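Beta-lactamase Rm3 (Uncultured bacterium, PDB 5IQK) hydrolyses the beta-lactam ring of antibiotics as a zinc-dependent metallo-beta-lactamase of subclass B3. Local coordinates at residues 9-14 against 49-54; 15-20 against 242-247; 35-40 against 63-68; 138-143 against 160-165; 179-184 against 206-211. One frame throughout, in Å; residues are numbered along the deposited sequence.

The five contacts sample the alpha-beta/beta-alpha sandwich of a metallo-beta-lactamase from its zinc site to its outer edges. Contact 1 is polar at heart, an amide meeting a serine hydroxyl, with the neighbouring Leu49 near a zinc ion, whereas the other four are held by apolar and aromatic packing. Contacts 2 and 3 both reach the seven-stranded sheet and touch through Pro16 and Leu63. Contact 4 draws on the five-stranded sheet and meets contact 5 where Ser161 OG probably bonds Asp179 N. Contacts 1, 3 and 5 are largely buried; contacts 2 and 4 are only partly so. Contacts 1 and 5 flank the chain's centre from opposite sides.

Contact 1. Residues 9-14 against 49-54; sequences TWNADQ and LPESAP
Asn11 and Ser52 meet through a short hydrogen bond, Ser52 OG giving its proton to Asn11 OD1 at 2.5 Å. The hydroxyl does not lie on a lone pair of the amide oxygen: it stands 38° out of the carbonyl plane. The same hydroxyl also accepts, weakly, from the backbone of its own segment, with Leu49 N 2.9 Å from Ser52 OG, and is thus engaged as both donor and acceptor. At the other branch of the amide, Asn11 ND2 makes a weak bond to Glu51 O at 3.4 Å and lies against the methylene Glu51 CG. With Asn11 CG anti to the backbone N (chi1 -161°), the amide extends across to the turn and engages it with both its oxygen and its nitrogen. In the metallo-beta-lactamase fold this turn leads into helix 53-62, while Asn11 is the first residue beyond helix 5-10, so the amide ties the end of helix 5-10 to the turn that precedes helix 53-62. Within the turn, Ser52 N bonds Leu49 O at 2.7 Å. The apolar flank is Leu49, whose CD1 packs 4.1 Å from Asn11 CB; its side chain lies about 6 Å from a bound zinc ion. Outside the pair, Lys55 NZ bonds Asn11 O and forms a salt bridge with Asp13 OD1.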
# COMPACT_ATOMS: atom_id res chain seq x y z
N THR A 9 5.16 -8.78 14.60
CA THR A 9 5.00 -9.69 13.46
C THR A 9 4.98 -8.94 12.13
O THR A 9 5.68 -9.31 11.19
CB THR A 9 3.71 -10.52 13.59
OG1 THR A 9 3.84 -11.39 14.72
CG2 THR A 9 3.49 -11.38 12.35
N TRP A 10 4.17 -7.89 12.06
CA TRP A 10 4.07 -7.11 10.82
C TRP A 10 5.41 -6.51 10.41
O TRP A 10 5.71 -6.41 9.21
CB TRP A 10 3.03 -6.00 10.98
CG TRP A 10 1.59 -6.50 10.97
CD1 TRP A 10 1.16 -7.79 10.80
CD2 TRP A 10 0.41 -5.70 11.12
NE1 TRP A 10 -0.22 -7.84 10.85
CE2 TRP A 10 -0.70 -6.57 11.04
CE3 TRP A 10 0.19 -4.34 11.34
CZ2 TRP A 10 -2.02 -6.11 11.16
CZ3 TRP A 10 -1.11 -3.89 11.46
CH2 TRP A 10 -2.20 -4.77 11.36
N ASN A 11 6.21 -6.08 11.39
CA ASN A 11 7.46 -5.38 11.09
C ASN A 11 8.69 -6.28 10.98
O ASN A 11 9.81 -5.78 10.85
CB ASN A 11 7.74 -4.31 12.16
CG ASN A 11 8.74 -3.26 11.70
OD1 ASN A 11 8.64 -2.73 10.60
ND2 ASN A 11 9.72 -2.97 12.55
N ALA A 12 8.50 -7.60 11.03
CA ALA A 12 9.62 -8.54 10.98
C ALA A 12 10.44 -8.38 9.70
O ALA A 12 9.90 -8.07 8.63
CB ALA A 12 9.12 -9.96 11.11
N ASP A 13 11.74 -8.60 9.82
CA ASP A 13 12.66 -8.51 8.69
C ASP A 13 12.21 -9.31 7.48
O ASP A 13 11.79 -10.46 7.61
CB ASP A 13 14.05 -9.01 9.07
CG ASP A 13 14.77 -8.10 10.02
OD1 ASP A 13 14.27 -6.99 10.31
OD2 ASP A 13 15.86 -8.50 10.48
N GLN A 14 12.35 -8.71 6.32
CA GLN A 14 12.26 -9.42 5.06
C GLN A 14 13.41 -8.97 4.18
O GLN A 14 13.58 -7.78 3.95
CB GLN A 14 10.92 -9.16 4.36
CG GLN A 14 10.88 -9.74 2.96
CD GLN A 14 11.05 -11.24 2.96
OE1 GLN A 14 10.27 -11.95 3.58
NE2 GLN A 14 12.08 -11.73 2.28
N LEU A 49 5.28 1.01 9.48
CA LEU A 49 5.20 1.60 10.81
C LEU A 49 6.34 2.59 11.00
O LEU A 49 7.29 2.58 10.22
CB LEU A 49 5.26 0.51 11.89
CG LEU A 49 4.08 -0.45 11.96
CD1 LEU A 49 4.51 -1.76 12.66
CD2 LEU A 49 2.90 0.17 12.72
N PRO A 50 6.27 3.44 12.04
CA PRO A 50 7.41 4.33 12.30
C PRO A 50 8.71 3.55 12.41
O PRO A 50 9.72 4.01 11.88
CB PRO A 50 7.04 4.99 13.63
CG PRO A 50 5.54 5.00 13.61
CD PRO A 50 5.15 3.70 12.97
N GLU A 51 8.67 2.39 13.05
CA GLU A 51 9.86 1.56 13.20
C GLU A 51 10.18 0.76 11.93
O GLU A 51 11.17 0.02 11.89
CB GLU A 51 9.71 0.63 14.41
CG GLU A 51 8.55 -0.37 14.32
CD GLU A 51 7.26 0.13 14.95
OE1 GLU A 51 6.94 1.34 14.85
OE2 GLU A 51 6.53 -0.70 15.54
N SER A 52 9.38 0.93 10.88
CA SER A 52 9.69 0.30 9.60
C SER A 52 10.66 1.11 8.77
O SER A 52 11.36 0.55 7.94
CB SER A 52 8.43 0.07 8.78
OG SER A 52 7.54 -0.79 9.44
N ALA A 53 10.69 2.42 8.97
CA ALA A 53 11.49 3.30 8.13
C ALA A 53 12.98 2.91 8.06
O ALA A 53 13.54 2.84 6.97
CB ALA A 53 11.35 4.76 8.59
N PRO A 54 13.62 2.61 9.22
CA PRO A 54 15.03 2.20 9.07
C PRO A 54 15.21 0.88 8.32
O PRO A 54 16.26 0.67 7.71
CB PRO A 54 15.51 2.05 10.52
CG PRO A 54 14.50 2.73 11.36
CD PRO A 54 13.22 2.73 10.63

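Contact 2. Residues 15-20 against 242-247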
# COMPACT_ATOMS: atom_id res chain seq x y z
N ALA A 15 14.21 -9.91 3.70
CA ALA A 15 15.26 -9.57 2.74
C ALA A 15 14.64 -9.03 1.44
O ALA A 15 13.71 -9.63 0.91
CB ALA A 15 16.14 -10.78 2.46
N PRO A 16 15.15 -7.90 0.94
CA PRO A 16 14.56 -7.29 -0.27
C PRO A 16 14.85 -8.09 -1.54
O PRO A 16 15.83 -8.83 -1.57
CB PRO A 16 15.24 -5.92 -0.32
CG PRO A 16 16.58 -6.15 0.30
CD PRO A 16 16.34 -7.16 1.39
N PHE A 17 14.01 -7.94 -2.56
CA PHE A 17 14.16 -8.70 -3.80
C PHE A 17 13.51 -8.01 -5.00
O PHE A 17 12.59 -7.20 -4.85
CB PHE A 17 13.57 -10.11 -3.65
CG PHE A 17 12.13 -10.12 -3.21
CD1 PHE A 17 11.10 -10.26 -4.13
CD2 PHE A 17 11.81 -10.02 -1.86
CE1 PHE A 17 9.77 -10.27 -3.72
CE2 PHE A 17 10.49 -10.03 -1.45
CZ PHE A 17 9.47 -10.16 -2.38
N ARG A 18 13.91 -8.39 -6.18
CA ARG A 18 13.32 -7.86 -7.36
C ARG A 18 12.06 -8.58 -7.70
O ARG A 18 11.96 -9.76 -7.62
CB ARG A 18 14.29 -7.99 -8.53
CG ARG A 18 13.68 -7.67 -9.87
CD ARG A 18 14.62 -8.05 -11.00
NE ARG A 18 14.97 -6.96 -11.88
CZ ARG A 18 15.91 -7.04 -12.78
NH1 ARG A 18 16.58 -8.16 -12.90
NH2 ARG A 18 16.18 -6.03 -13.57
N LEU A 19 11.06 -7.82 -8.10
CA LEU A 19 9.79 -8.41 -8.50
C LEU A 19 9.75 -8.63 -10.00
O LEU A 19 9.64 -9.76 -10.47
CB LEU A 19 8.63 -7.51 -8.08
CG LEU A 19 8.34 -7.55 -6.59
CD1 LEU A 19 7.58 -6.30 -6.19
CD2 LEU A 19 7.54 -8.81 -6.29
N PHE A 20 9.85 -7.52 -10.73
CA PHE A 20 9.92 -7.55 -12.18
C PHE A 20 10.55 -6.25 -12.67
O PHE A 20 10.12 -5.17 -12.28
CB PHE A 20 8.55 -7.75 -12.81
CG PHE A 20 8.59 -7.94 -14.30
CD1 PHE A 20 8.31 -6.88 -15.15
CD2 PHE A 20 8.94 -9.16 -14.84
CE1 PHE A 20 8.36 -7.05 -16.52
CE2 PHE A 20 9.00 -9.33 -16.22
CZ PHE A 20 8.71 -8.28 -17.06
N ASP A 242 8.48 -15.36 -13.27
CA ASP A 242 7.19 -15.94 -13.63
C ASP A 242 6.35 -16.20 -12.39
O ASP A 242 5.13 -16.13 -12.41
CB ASP A 242 7.36 -17.26 -14.39
CG ASP A 242 7.52 -17.07 -15.88
OD1 ASP A 242 7.33 -15.94 -16.38
OD2 ASP A 242 7.83 -18.07 -16.56
N ALA A 243 7.04 -16.52 -11.30
CA ALA A 243 6.37 -16.84 -10.05
C ALA A 243 5.54 -15.67 -9.51
O ALA A 243 4.59 -15.90 -8.76
CB ALA A 243 7.39 -17.27 -9.01
N PHE A 244 5.91 -14.44 -9.86
CA PHE A 244 5.18 -13.27 -9.38
C PHE A 244 4.08 -12.82 -10.33
O PHE A 244 3.27 -11.96 -9.99
CB PHE A 244 6.14 -12.10 -9.14
CG PHE A 244 7.15 -12.37 -8.07
CD1 PHE A 244 6.77 -12.50 -6.75
CD2 PHE A 244 8.50 -12.49 -8.39
CE1 PHE A 244 7.70 -12.76 -5.76
CE2 PHE A 244 9.44 -12.75 -7.40
CZ PHE A 244 9.02 -12.89 -6.08
N VAL A 245 4.07 -13.41 -11.53
CA VAL A 245 3.13 -13.02 -12.58
C VAL A 245 1.87 -13.87 -12.57
O VAL A 245 1.93 -15.10 -12.66
CB VAL A 245 3.82 -13.11 -13.96
CG1 VAL A 245 2.85 -12.76 -15.08
CG2 VAL A 245 5.01 -12.19 -13.98
N ASP A 246 0.72 -13.20 -12.45
CA ASP A 246 -0.58 -13.86 -12.40
C ASP A 246 -1.66 -12.83 -12.78
O ASP A 246 -2.02 -11.98 -11.97
CB ASP A 246 -0.84 -14.44 -11.01
CG ASP A 246 -2.16 -15.19 -10.91
OD1 ASP A 246 -2.46 -15.71 -9.81
OD2 ASP A 246 -2.91 -15.26 -11.91
N PRO A 247 -2.16 -12.92 -14.02
CA PRO A 247 -3.11 -11.94 -14.55
C PRO A 247 -4.46 -11.97 -13.84
O PRO A 247 -5.26 -11.05 -14.01
CB PRO A 247 -3.27 -12.36 -16.01
CG PRO A 247 -2.06 -13.20 -16.30
CD PRO A 247 -1.79 -13.92 -15.03
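Phe244 projects toward strand 17-20 and gathers three kinds of interaction, none of them a hydrogen bond to the strand. The first is aromatic. The rings of Phe17 and Phe244 lie nearly parallel, their planes 16° apart, yet they are slid so far that they barely overlap, with centroids separated by 5.6 Å. The touching occurs near the rims, where Phe17 CE1 comes 3.6 Å from Phe244 CZ. Phe17 takes up the torsion that sets CG between its backbone N and carbonyl carbon (chi1 55°), which brings the CD1 and CE1 side of its ring to Phe244 CZ. The second kind is CH-pi: the methyl Leu19 CD2 sits over one face of the Phe244 ring, 3.9 Å from its centroid and 16° off the normal, displaced toward the CD1 side. Third come contacts of ring carbons with strand carbonyls, Phe244 CD2 lying 3.6 Å from Leu19 O and CE2 nearing Arg18 O. Leu19 and Phe20 both face Thr23 in a classic beta bulge. Around the contact, Phe17 also meets Tyr25 of the neighbouring strand 23-25, and helix 229-239 adds Leu233 against Phe17 and Ser236 against Phe244. Phe244 itself joins edge strand 17-20 to the link between helices 229-239 and 249-269.

Contact 3. Residues 35-40 against 63-68; sequences LVTSPQ and LGFRIE
Thr37 and Phe65 form the compact heart of this contact, a methyl resting squarely on a ring. Thr37 CG2 lies over the centre of the Phe65 face, 3.8 Å from the centroid and 12° off the normal, and its distances to the ring atoms are correspondingly even. The threonine torsion (chi1 64°) separates the two branches: CG2 stands anti to the carbonyl carbon and goes to the ring, while OG1 finds a hydrogen bond elsewhere. Leu35, two residues earlier and on the same side of the chain, brings CD2 to within 3.8 Å of Phe65 CD2. This second methyl approaches obliquely, near the root of the ring, and also lies by Phe65 CB. Beyond the two segments, Phe65 meets His42 and Tyr24 edge-to-face and touches Ile60 of helix 53-62, whose end is marked at Gly64 by a Schellman motif with positive phi.

The solvent side is organised differently. Arg66 points away from the strand and, with Glu68, forms a local ion pair in which Arg66 NE and Glu68 OE1 are 3.5 Å apart; the oxygen lies well out of the guanidinium plane, so charge alone is involved. On the other segment, Ser38 OG accepts from Gln40 N at 3.1 Å in an ST turn and also bonds Gly41 O. None of these polar bonds links the two segments. The interface between the end of strand 34-36 and the link from helix 53-62 to strand 70-74 therefore depends on dispersion and CH-pi attraction, so the fit probably rests on shape rather than on directional bonds.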
# COMPACT_ATOMS: atom_id res chain seq x y z
N LEU A 35 9.87 -0.35 -4.28
CA LEU A 35 10.77 0.60 -4.93
C LEU A 35 10.72 0.42 -6.44
O LEU A 35 10.87 -0.69 -6.95
CB LEU A 35 12.20 0.40 -4.41
CG LEU A 35 13.27 1.40 -4.86
CD1 LEU A 35 13.05 2.75 -4.19
CD2 LEU A 35 14.66 0.84 -4.54
N VAL A 36 10.48 1.52 -7.16
CA VAL A 36 10.44 1.50 -8.60
C VAL A 36 11.52 2.46 -9.10
O VAL A 36 11.43 3.67 -8.89
CB VAL A 36 9.05 1.91 -9.17
CG1 VAL A 36 9.02 1.66 -10.68
CG2 VAL A 36 7.91 1.17 -8.45
N THR A 37 12.53 1.92 -9.76
CA THR A 37 13.77 2.66 -9.99
C THR A 37 13.93 3.22 -11.40
O THR A 37 13.30 2.76 -12.35
CB THR A 37 14.99 1.76 -9.72
OG1 THR A 37 15.00 0.68 -10.66
CG2 THR A 37 14.94 1.19 -8.29
N SER A 38 14.79 4.23 -11.52
CA SER A 38 15.21 4.74 -12.82
C SER A 38 16.53 5.47 -12.64
O SER A 38 16.94 5.76 -11.52
CB SER A 38 14.16 5.67 -13.43
OG SER A 38 14.35 7.00 -12.99
N PRO A 39 17.23 5.75 -13.75
CA PRO A 39 18.50 6.49 -13.62
C PRO A 39 18.29 7.95 -13.23
O PRO A 39 19.24 8.64 -12.88
CB PRO A 39 19.12 6.36 -15.01
CG PRO A 39 17.97 6.11 -15.93
CD PRO A 39 16.99 5.31 -15.14
N GLN A 40 17.04 8.41 -13.30
CA GLN A 40 16.68 9.77 -12.91
C GLN A 40 16.11 9.83 -11.49
O GLN A 40 15.61 10.87 -11.06
CB GLN A 40 15.66 10.34 -13.90
CG GLN A 40 16.21 10.50 -15.32
CD GLN A 40 15.17 10.99 -16.30
OE1 GLN A 40 14.38 11.87 -15.97
NE2 GLN A 40 15.17 10.43 -17.50
N LEU A 63 19.86 -3.57 -1.82
CA LEU A 63 19.62 -3.79 -3.24
C LEU A 63 20.63 -3.05 -4.10
O LEU A 63 20.68 -3.26 -5.31
CB LEU A 63 18.21 -3.35 -3.62
CG LEU A 63 17.08 -4.26 -3.12
CD1 LEU A 63 15.72 -3.66 -3.49
CD2 LEU A 63 17.23 -5.67 -3.67
N GLY A 64 21.38 -2.13 -3.49
CA GLY A 64 22.34 -1.32 -4.22
C GLY A 64 21.80 0.03 -4.63
O GLY A 64 22.38 0.68 -5.51
N PHE A 65 20.71 0.47 -4.01
CA PHE A 65 20.17 1.80 -4.27
C PHE A 65 20.30 2.70 -3.04
O PHE A 65 20.76 2.25 -1.99
CB PHE A 65 18.71 1.71 -4.73
CG PHE A 65 18.52 0.88 -5.97
CD1 PHE A 65 18.96 1.34 -7.21
CD2 PHE A 65 17.94 -0.38 -5.89
CE1 PHE A 65 18.80 0.57 -8.35
CE2 PHE A 65 17.77 -1.15 -7.03
CZ PHE A 65 18.20 -0.67 -8.27
N ARG A 66 19.88 3.95 -3.17
CA ARG A 66 20.01 4.92 -2.08
C ARG A 66 18.70 5.67 -1.81
O ARG A 66 18.00 6.05 -2.74
CB ARG A 66 21.11 5.94 -2.36
CG ARG A 66 22.46 5.33 -2.71
CD ARG A 66 23.42 6.39 -3.17
NE ARG A 66 23.71 7.35 -2.11
CZ ARG A 66 23.78 8.67 -2.29
NH1 ARG A 66 23.61 9.19 -3.49
NH2 ARG A 66 24.06 9.46 -1.25
N ILE A 67 18.40 5.88 -0.53
CA ILE A 67 17.21 6.63 -0.13
C ILE A 67 17.33 8.06 -0.67
O ILE A 67 16.33 8.70 -0.98
CB ILE A 67 17.03 6.64 1.41
CG1 ILE A 67 15.71 7.33 1.79
CG2 ILE A 67 18.22 7.30 2.09
CD1 ILE A 67 14.50 6.64 1.25
N GLU A 68 18.57 8.52 -0.84
CA GLU A 68 18.82 9.87 -1.32
C GLU A 68 18.35 10.03 -2.76
O GLU A 68 18.18 11.15 -3.24
CB GLU A 68 20.32 10.20 -1.21
CG GLU A 68 20.83 10.36 0.21
CD GLU A 68 21.21 9.03 0.86
OE1 GLU A 68 21.14 7.98 0.18
OE2 GLU A 68 21.57 9.04 2.05

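Contact 4. Residues 138-143 against 160-165; sequences GQFNVG and LSWTWQ
Phe140 on edge strand 139-142 and Trp162 on strand 160-168 belong to the same five-stranded sheet of the alpha-beta/beta-alpha sandwich, with strand 145-151 running between them. Since the two strands are not neighbours, their side chains bridge the gap over one surface of the sheet. Trp162 can be followed outward. From CB the indole leaves with CG anti to the carbonyl carbon (chi1 -66°), and a chi2 of 91° turns its plane across the direction of departure. On the five-membered ring, NE1 donates to Asn75 O, a hydrogen bond that satisfies the buried indole nitrogen and would hold the indole in this orientation. The far side of the six-membered ring then carries the contact. CZ3 comes 3.7 Å from Phe140 CD2, almost in the indole plane, and CH2 lies 3.8 Å from Phe140 CE2. The result is an offset edge-to-face pair, the edge of Trp162 toward the face of Phe140, with planes at 68° and centroids 5.6 Å apart. Leu72 and Leu74 of strand 70-74, in the other sheet, touch Phe140 and Trp162 respectively, so the pair packs between the two sheets, with Trp162 buried and Phe140 nearer the edge. At the end of the edge strand the chain turns at Gly143, where Asn141 ND2 donates to Gly143 O at 3.0 Å, in the carbonyl plane and on a lone pair.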
# COMPACT_ATOMS: atom_id res chain seq x y z
N GLY A 138 -5.04 10.40 -11.21
CA GLY A 138 -3.90 11.30 -11.20
C GLY A 138 -2.65 10.58 -11.65
O GLY A 138 -2.37 9.47 -11.17
N GLN A 139 -1.87 11.22 -12.51
CA GLN A 139 -0.62 10.66 -13.04
C GLN A 139 0.57 11.36 -12.39
O GLN A 139 0.61 12.58 -12.31
CB GLN A 139 -0.54 10.83 -14.56
CG GLN A 139 -1.68 10.24 -15.38
CD GLN A 139 -1.40 10.25 -16.89
OE1 GLN A 139 -0.98 11.27 -17.47
NE2 GLN A 139 -1.66 9.12 -17.54
N PHE A 140 1.54 10.57 -11.94
CA PHE A 140 2.75 11.10 -11.33
C PHE A 140 3.93 10.45 -12.02
O PHE A 140 3.83 9.33 -12.50
CB PHE A 140 2.84 10.80 -9.82
CG PHE A 140 1.78 11.47 -9.00
CD1 PHE A 140 2.08 12.60 -8.25
CD2 PHE A 140 0.49 10.98 -8.98
CE1 PHE A 140 1.10 13.22 -7.49
CE2 PHE A 140 -0.50 11.59 -8.22
CZ PHE A 140 -0.19 12.72 -7.47
N ASN A 141 5.06 11.15 -12.06
CA ASN A 141 6.25 10.57 -12.65
C ASN A 141 7.54 11.02 -12.00
O ASN A 141 7.62 12.08 -11.38
CB ASN A 141 6.31 10.87 -14.15
CG ASN A 141 6.85 12.25 -14.46
OD1 ASN A 141 6.17 13.26 -14.25
ND2 ASN A 141 8.09 12.31 -14.96
N VAL A 142 8.54 10.15 -12.11
CA VAL A 142 9.93 10.49 -11.84
C VAL A 142 10.66 9.99 -13.06
O VAL A 142 10.83 8.79 -13.24
CB VAL A 142 10.48 9.84 -10.56
CG1 VAL A 142 11.97 10.18 -10.40
CG2 VAL A 142 9.68 10.27 -9.33
N GLY A 143 11.08 10.91 -13.92
CA GLY A 143 11.67 10.53 -15.19
C GLY A 143 10.72 9.68 -16.01
O GLY A 143 9.58 10.08 -16.26
N LEU A 160 -5.96 4.49 -1.50
CA LEU A 160 -5.46 4.66 -2.86
C LEU A 160 -4.69 3.44 -3.35
O LEU A 160 -3.85 2.91 -2.63
CB LEU A 160 -4.52 5.86 -2.94
CG LEU A 160 -4.94 7.26 -3.32
CD1 LEU A 160 -3.66 8.03 -3.51
CD2 LEU A 160 -5.79 7.26 -4.58
N SER A 161 -4.91 3.03 -4.59
CA SER A 161 -4.09 1.99 -5.21
C SER A 161 -3.33 2.61 -6.39
O SER A 161 -3.75 3.64 -6.93
CB SER A 161 -4.96 0.81 -5.66
OG SER A 161 -5.63 0.23 -4.56
N TRP A 162 -2.23 1.98 -6.80
CA TRP A 162 -1.32 2.55 -7.78
C TRP A 162 -1.00 1.55 -8.89
O TRP A 162 -0.79 0.37 -8.62
CB TRP A 162 -0.02 2.99 -7.11
CG TRP A 162 -0.19 4.13 -6.14
CD1 TRP A 162 -0.44 4.04 -4.80
CD2 TRP A 162 -0.13 5.52 -6.45
NE1 TRP A 162 -0.53 5.30 -4.25
CE2 TRP A 162 -0.34 6.22 -5.25
CE3 TRP A 162 0.09 6.25 -7.62
CZ2 TRP A 162 -0.34 7.62 -5.19
CZ3 TRP A 162 0.09 7.63 -7.56
CH2 TRP A 162 -0.13 8.30 -6.35
N THR A 163 -0.94 2.03 -10.13
CA THR A 163 -0.52 1.19 -11.24
C THR A 163 0.59 1.85 -12.04
O THR A 163 0.69 3.07 -12.12
CB THR A 163 -1.66 0.89 -12.22
OG1 THR A 163 -2.18 2.12 -12.75
CG2 THR A 163 -2.77 0.10 -11.54
N TRP A 164 1.41 1.01 -12.64
CA TRP A 164 2.48 1.45 -13.52
C TRP A 164 2.93 0.25 -14.34
O TRP A 164 2.50 -0.87 -14.09
CB TRP A 164 3.65 2.02 -12.70
CG TRP A 164 4.35 1.01 -11.84
CD1 TRP A 164 5.53 0.38 -12.11
CD2 TRP A 164 3.91 0.50 -10.57
NE1 TRP A 164 5.86 -0.48 -11.09
CE2 TRP A 164 4.88 -0.42 -10.13
CE3 TRP A 164 2.79 0.74 -9.76
CZ2 TRP A 164 4.77 -1.11 -8.93
CZ3 TRP A 164 2.68 0.06 -8.56
CH2 TRP A 164 3.66 -0.85 -8.16
N GLN A 165 3.82 0.49 -15.30
CA GLN A 165 4.40 -0.60 -16.08
C GLN A 165 5.88 -0.76 -15.76
O GLN A 165 6.57 0.22 -15.52
CB GLN A 165 4.23 -0.37 -17.59
CG GLN A 165 2.81 -0.16 -18.04
CD GLN A 165 2.63 -0.41 -19.53
OE1 GLN A 165 3.59 -0.35 -20.31
NE2 GLN A 165 1.40 -0.71 -19.93

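Contact 5. Residues 179-184 against 206-211; sequences DSINAV and HSFETL
Ile181 meets Leu211 and Phe208 on the face of helix 200-212 that the loop crosses. Apolar packing comes first. The ends of Leu211 and Ile181 meet head-on, the methyl Leu211 CD1 lying 3.8 Å from Ile181 CG2 and equally far from Ile181 CD1. The isoleucine torsion (chi1 50°) puts CG1 between the backbone N and the carbonyl carbon, a rotamer that leaves CG2 and, through CG1, CD1 both in contact with that one leucine methyl. Ile181 CD1 also comes 4.0 Å from Phe208 CE1, while Ser207 adds a looser touch at CB. A second kind of contact involves the backbone: Ile181 O lies at the edge of the Phe208 ring, near its plane and 4.0 Å from CE1. Hydrogen bonds, by contrast, do not join the two segments. Ser207 OG has Pro153 O as its main partner, and within the loop Asp179 OD1 accepts weakly from Ser180 N at 2.7 Å. Helix 249-269 also packs on the cluster, with Tyr253 and Ala257 on Ile181 and Val254 on Phe208. The loop itself belongs to the second shell of the dizinc site of metallo-beta-lactamases: Ile181, between Asp179 and Asn182 in the sequence, packs against helix 200-212, while Asp179 OD1 bonds His77 ND1 and Asn182 O bonds His155 ND1, holding two histidines that bind one zinc ion.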
# COMPACT_ATOMS: atom_id res chain seq x y z
N ASP A 179 -4.27 -1.24 -2.44
CA ASP A 179 -4.50 -0.89 -1.06
C ASP A 179 -5.31 -1.97 -0.36
O ASP A 179 -5.99 -2.78 -1.00
CB ASP A 179 -5.22 0.46 -0.95
CG ASP A 179 -5.17 1.02 0.46
OD1 ASP A 179 -4.28 0.57 1.24
OD2 ASP A 179 -6.00 1.87 0.78
N SER A 180 -5.24 -1.97 0.96
CA SER A 180 -6.16 -2.77 1.78
C SER A 180 -7.59 -2.45 1.42
O SER A 180 -7.95 -1.28 1.30
CB SER A 180 -5.95 -2.47 3.27
OG SER A 180 -4.62 -2.76 3.66
N ILE A 181 -8.41 -3.49 1.25
CA ILE A 181 -9.85 -3.34 1.04
C ILE A 181 -10.61 -4.28 1.97
O ILE A 181 -11.75 -4.67 1.69
CB ILE A 181 -10.24 -3.61 -0.42
CG1 ILE A 181 -9.64 -4.93 -0.89
CG2 ILE A 181 -9.78 -2.47 -1.31
CD1 ILE A 181 -10.13 -5.37 -2.25
N ASN A 182 -9.98 -4.65 3.09
CA ASN A 182 -10.62 -5.53 4.04
C ASN A 182 -11.46 -4.74 5.05
O ASN A 182 -11.00 -3.76 5.64
CB ASN A 182 -9.58 -6.43 4.74
CG ASN A 182 -8.48 -5.65 5.48
OD1 ASN A 182 -8.06 -4.56 5.06
ND2 ASN A 182 -8.00 -6.23 6.57
N ALA A 183 -12.71 -5.18 5.22
CA ALA A 183 -13.64 -4.55 6.15
C ALA A 183 -13.35 -4.98 7.59
O ALA A 183 -14.04 -5.84 8.16
CB ALA A 183 -15.09 -4.89 5.77
N VAL A 184 -12.30 -4.38 8.15
CA VAL A 184 -11.95 -4.57 9.55
C VAL A 184 -11.94 -3.19 10.21
O VAL A 184 -11.79 -2.17 9.53
CB VAL A 184 -10.58 -5.24 9.72
CG1 VAL A 184 -10.55 -6.56 8.99
CG2 VAL A 184 -9.49 -4.32 9.16
N HIS A 206 -17.53 0.04 -4.91
CA HIS A 206 -16.97 0.68 -6.09
C HIS A 206 -15.48 0.34 -6.20
O HIS A 206 -14.94 0.23 -7.31
CB HIS A 206 -17.23 2.20 -6.06
CG HIS A 206 -16.84 2.90 -7.33
ND1 HIS A 206 -17.67 2.93 -8.44
CD2 HIS A 206 -15.74 3.62 -7.66
CE1 HIS A 206 -17.08 3.62 -9.40
NE2 HIS A 206 -15.92 4.06 -8.95
N SER A 207 -14.80 0.21 -5.06
CA SER A 207 -13.39 -0.21 -5.03
C SER A 207 -13.24 -1.63 -5.55
O SER A 207 -12.31 -1.91 -6.32
CB SER A 207 -12.80 -0.10 -3.62
OG SER A 207 -12.66 1.27 -3.26
N PHE A 208 -14.13 -2.53 -5.14
CA PHE A 208 -14.17 -3.89 -5.68
C PHE A 208 -14.26 -3.86 -7.22
O PHE A 208 -13.56 -4.60 -7.91
CB PHE A 208 -15.36 -4.68 -5.12
CG PHE A 208 -15.29 -4.95 -3.63
CD1 PHE A 208 -14.10 -4.83 -2.92
CD2 PHE A 208 -16.42 -5.35 -2.94
CE1 PHE A 208 -14.05 -5.09 -1.55
CE2 PHE A 208 -16.39 -5.61 -1.58
CZ PHE A 208 -15.20 -5.48 -0.88
N GLU A 209 -15.14 -3.01 -7.74
CA GLU A 209 -15.32 -2.86 -9.17
C GLU A 209 -14.06 -2.33 -9.84
O GLU A 209 -13.66 -2.79 -10.90
CB GLU A 209 -16.47 -1.89 -9.44
CG GLU A 209 -17.84 -2.37 -9.01
CD GLU A 209 -18.84 -1.24 -8.93
OE1 GLU A 209 -18.48 -0.11 -9.31
OE2 GLU A 209 -19.99 -1.48 -8.52
N THR A 210 -13.44 -1.34 -9.20
CA THR A 210 -12.25 -0.69 -9.74
C THR A 210 -11.08 -1.66 -9.84
O THR A 210 -10.44 -1.79 -10.88
CB THR A 210 -11.82 0.50 -8.87
OG1 THR A 210 -12.80 1.54 -8.97
CG2 THR A 210 -10.47 1.05 -9.32
N LEU A 211 -10.81 -2.34 -8.73
CA LEU A 211 -9.64 -3.20 -8.67
C LEU A 211 -9.79 -4.43 -9.56
O LEU A 211 -8.82 -4.85 -10.20
CB LEU A 211 -9.36 -3.61 -7.22
CG LEU A 211 -8.66 -2.57 -6.35
CD1 LEU A 211 -8.70 -2.96 -4.88
CD2 LEU A 211 -7.20 -2.40 -6.81